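Local coordinates for protein ferredoxin-NADP reductase (Neisseria gonorrhoeae, PDB 5UFA) that probably transfers electrons between NADP(H) and ferredoxin or a similar carrier through its bound FAD, at residues A[117-122]-A[226-231]. Numbering follows the deposited sequence.
Sequences FPDGKD and STRFMI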
ATOM      1  N   PHE A 117      -1.985   7.908  15.187  1.00 36.55           N
ATOM      2  CA  PHE A 117      -2.783   7.210  16.189  1.00 37.04           C
ATOM      3  C   PHE A 117      -2.135   7.398  17.555  1.00 39.88           C
ATOM      4  O   PHE A 117      -0.944   7.110  17.710  1.00 39.66           O
ATOM      5  CB  PHE A 117      -2.883   5.713  15.884  1.00 38.34           C
ATOM      6  CG  PHE A 117      -3.880   5.346  14.803  1.00 37.26           C
ATOM      7  CD1 PHE A 117      -5.186   5.807  14.840  1.00 34.84           C
ATOM      8  CD2 PHE A 117      -3.502   4.505  13.766  1.00 31.61           C
ATOM      9  CE1 PHE A 117      -6.088   5.454  13.857  1.00 33.56           C
ATOM     10  CE2 PHE A 117      -4.404   4.128  12.796  1.00 30.60           C
ATOM     11  CZ  PHE A 117      -5.687   4.626  12.821  1.00 31.57           C
ATOM     12  N   PRO A 118      -2.864   7.891  18.553  1.00 40.98           N
ATOM     13  CA  PRO A 118      -2.256   8.035  19.889  1.00 56.54           C
ATOM     14  C   PRO A 118      -1.778   6.717  20.473  1.00 57.15           C
ATOM     15  O   PRO A 118      -0.628   6.605  20.926  1.00 55.17           O
ATOM     16  CB  PRO A 118      -3.406   8.627  20.714  1.00 45.23           C
ATOM     17  CG  PRO A 118      -4.237   9.364  19.708  1.00 44.97           C
ATOM     18  CD  PRO A 118      -4.184   8.535  18.466  1.00 42.01           C
ATOM     19  N   ASP A 119      -2.640   5.705  20.444  1.00 53.05           N
ATOM     20  CA  ASP A 119      -2.395   4.408  21.058  1.00 50.14           C
ATOM     21  C   ASP A 119      -2.985   3.306  20.174  1.00 50.54           C
ATOM     22  O   ASP A 119      -3.327   3.516  19.004  1.00 48.86           O
ATOM     23  CB  ASP A 119      -3.011   4.400  22.458  1.00 52.12           C
ATOM     24  CG  ASP A 119      -4.446   4.927  22.461  1.00 54.53           C
ATOM     25  OD1 ASP A 119      -5.053   4.984  21.366  1.00 48.21           O
ATOM     26  OD2 ASP A 119      -4.965   5.291  23.549  1.00 61.41           O
ATOM     27  N   GLY A 120      -3.122   2.120  20.757  1.00 44.26           N
ATOM     28  CA  GLY A 120      -3.642   0.982  20.043  1.00 35.98           C
ATOM     29  C   GLY A 120      -2.730  -0.212  20.224  1.00 35.57           C
ATOM     30  O   GLY A 120      -1.503  -0.095  20.149  1.00 35.84           O
ATOM     31  N   LYS A 121      -3.317  -1.380  20.428  1.00 39.74           N
ATOM     32  CA  LYS A 121      -2.509  -2.571  20.626  1.00 39.77           C
ATOM     33  C   LYS A 121      -2.130  -3.221  19.298  1.00 40.23           C
ATOM     34  O   LYS A 121      -0.984  -3.647  19.117  1.00 46.10           O
ATOM     35  CB  LYS A 121      -3.274  -3.554  21.523  1.00 39.06           C
ATOM     36  CG  LYS A 121      -2.418  -4.588  22.240  1.00 39.95           C
ATOM     37  CD  LYS A 121      -3.254  -5.521  23.124  1.00 48.42           C
ATOM     38  CE  LYS A 121      -3.540  -6.871  22.445  1.00 57.32           C
ATOM     39  NZ  LYS A 121      -4.865  -6.970  21.725  1.00 59.23           N
ATOM     40  N   ASP A 122      -3.046  -3.232  18.336  1.00 36.62           N
ATOM     41  CA  ASP A 122      -2.902  -4.034  17.133  1.00 34.45           C
ATOM     42  C   ASP A 122      -3.175  -3.170  15.911  1.00 35.42           C
ATOM     43  O   ASP A 122      -4.257  -2.585  15.794  1.00 41.06           O
ATOM     44  CB  ASP A 122      -3.858  -5.223  17.182  1.00 35.00           C
ATOM     45  CG  ASP A 122      -3.762  -5.970  18.471  1.00 40.17           C
ATOM     46  OD1 ASP A 122      -2.689  -6.541  18.705  1.00 49.10           O
ATOM     47  OD2 ASP A 122      -4.737  -5.986  19.256  1.00 46.85           O
ATOM     48  N   SER A 226      -8.785  -1.460  21.054  1.00 38.59           N
ATOM     49  CA  SER A 226      -7.416  -1.916  20.891  1.00 38.26           C
ATOM     50  C   SER A 226      -6.930  -1.992  19.448  1.00 38.17           C
ATOM     51  O   SER A 226      -5.716  -2.065  19.228  1.00 35.74           O
ATOM     52  CB  SER A 226      -7.255  -3.304  21.520  1.00 39.48           C
ATOM     53  OG  SER A 226      -8.203  -4.182  20.947  1.00 45.08           O
ATOM     54  N   THR A 227      -7.820  -1.974  18.466  1.00 32.28           N
ATOM     55  CA  THR A 227      -7.434  -2.182  17.085  1.00 33.94           C
ATOM     56  C   THR A 227      -7.442  -0.859  16.330  1.00 37.30           C
ATOM     57  O   THR A 227      -8.343  -0.036  16.499  1.00 33.05           O
ATOM     58  CB  THR A 227      -8.374  -3.202  16.444  1.00 29.05           C
ATOM     59  OG1 THR A 227      -8.454  -4.328  17.325  1.00 33.62           O
ATOM     60  CG2 THR A 227      -7.863  -3.671  15.090  1.00 27.45           C
ATOM     61  N   ARG A 228      -6.417  -0.658  15.504  1.00 40.22           N
ATOM     62  CA  ARG A 228      -6.285   0.522  14.657  1.00 32.09           C
ATOM     63  C   ARG A 228      -6.163   0.068  13.210  1.00 31.96           C
ATOM     64  O   ARG A 228      -5.296  -0.755  12.890  1.00 30.27           O
ATOM     65  CB  ARG A 228      -5.071   1.343  15.075  1.00 30.31           C
ATOM     66  CG  ARG A 228      -5.152   1.811  16.517  1.00 33.88           C
ATOM     67  CD  ARG A 228      -6.319   2.776  16.779  1.00 34.64           C
ATOM     68  NE  ARG A 228      -6.383   3.153  18.197  1.00 35.03           N
ATOM     69  CZ  ARG A 228      -7.078   2.492  19.119  1.00 36.25           C
ATOM     70  NH1 ARG A 228      -7.804   1.433  18.784  1.00 34.27           N
ATOM     71  NH2 ARG A 228      -7.054   2.895  20.383  1.00 39.20           N
ATOM     72  N   PHE A 229      -7.019   0.622  12.345  1.00 34.05           N
ATOM     73  CA  PHE A 229      -7.168   0.198  10.957  1.00 32.71           C
ATOM     74  C   PHE A 229      -6.623   1.215   9.963  1.00 31.65           C
ATOM     75  O   PHE A 229      -6.922   2.408  10.056  1.00 35.73           O
ATOM     76  CB  PHE A 229      -8.637  -0.044  10.610  1.00 29.12           C
ATOM     77  CG  PHE A 229      -9.171  -1.320  11.127  1.00 28.67           C
ATOM     78  CD1 PHE A 229      -8.941  -2.500  10.431  1.00 25.31           C
ATOM     79  CD2 PHE A 229      -9.919  -1.359  12.289  1.00 24.81           C
ATOM     80  CE1 PHE A 229      -9.434  -3.715  10.907  1.00 28.52           C
ATOM     81  CE2 PHE A 229     -10.430  -2.566  12.763  1.00 27.97           C
ATOM     82  CZ  PHE A 229     -10.192  -3.744  12.067  1.00 24.16           C
ATOM     83  N   MET A 230      -5.893   0.713   8.965  1.00 28.20           N
ATOM     84  CA  MET A 230      -5.509   1.460   7.774  1.00 33.73           C
ATOM     85  C   MET A 230      -6.174   0.788   6.581  1.00 30.35           C
ATOM     86  O   MET A 230      -6.172  -0.445   6.487  1.00 23.74           O
ATOM     87  CB  MET A 230      -3.999   1.434   7.524  1.00 33.81           C
ATOM     88  CG  MET A 230      -3.092   1.539   8.731  1.00 37.25           C
ATOM     89  SD  MET A 230      -2.973   3.201   9.356  1.00 41.19           S
ATOM     90  CE  MET A 230      -2.092   4.027   8.040  1.00 34.88           C
ATOM     91  N   ILE A 231      -6.705   1.583   5.652  1.00 31.78           N
ATOM     92  CA  ILE A 231      -7.362   1.049   4.460  1.00 26.44           C
ATOM     93  C   ILE A 231      -6.804   1.731   3.225  1.00 32.51           C
ATOM     94  O   ILE A 231      -6.869   2.959   3.109  1.00 36.98           O
ATOM     95  CB  ILE A 231      -8.887   1.231   4.488  1.00 25.31           C
ATOM     96  CG1 ILE A 231      -9.464   0.959   5.891  1.00 25.54           C
ATOM     97  CG2 ILE A 231      -9.518   0.306   3.440  1.00 28.08           C
ATOM     98  CD1 ILE A 231     -10.960   1.239   6.004  1.00 21.84           C
TER
HETATM   99  O   HOH W   1      -5.998   5.782  18.243  1.00 29.82           O
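The carbonyl oxygen of Ser226 is gripped by two successive amides where the facing loop runs into strand 122-128: Lys121 N lies 2.8 Å from Ser226 O, with a bent hydrogen bond (136° at the hydrogen), and Asp122 N donates to the same oxygen over 3.0 Å, more nearly straight. Asp122 then turns acceptor: Arg228 N, two residues beyond Ser226, donates a hydrogen bond to Asp122 O (2.9 Å), which sets Asp122 beside Thr227 in parallel register.

The Arg228 side chain illustrates how one long residue can tie a loop to a strand. Its first torsion, -59°, puts CG anti to the carbonyl carbon, and a bend at chi2 (-64°) sends the chain back alongside its own strand toward Ser226. Arg228 CB packs over one face of the Phe117 ring, 3.9 Å from the centroid, in a CH-pi contact, while Met230 SD approaches that ring obliquely in a Met-aromatic contact. Beyond, the guanidinium has Gly120 CA over one face. Arg228 NH2 makes a salt bridge with Asp119 OD1 (3.1 Å), the oxygen lying in the guanidinium plane although NH2 sits above the carboxylate plane. Arg228 NH1 bonds to Thr227 O (2.8 Å), Arg228 NE to a water (2.7 Å), and NH2 also to Glu225 O, so several partners fix the rotation of the head group.

This pairing begins the adjacency of strands 122-128 and 227-233 inside the six-stranded parallel sheet, with 261-265 on the far side of 227-233, an arrangement characteristic of the NADP-binding domain of ferredoxin-NADP reductases.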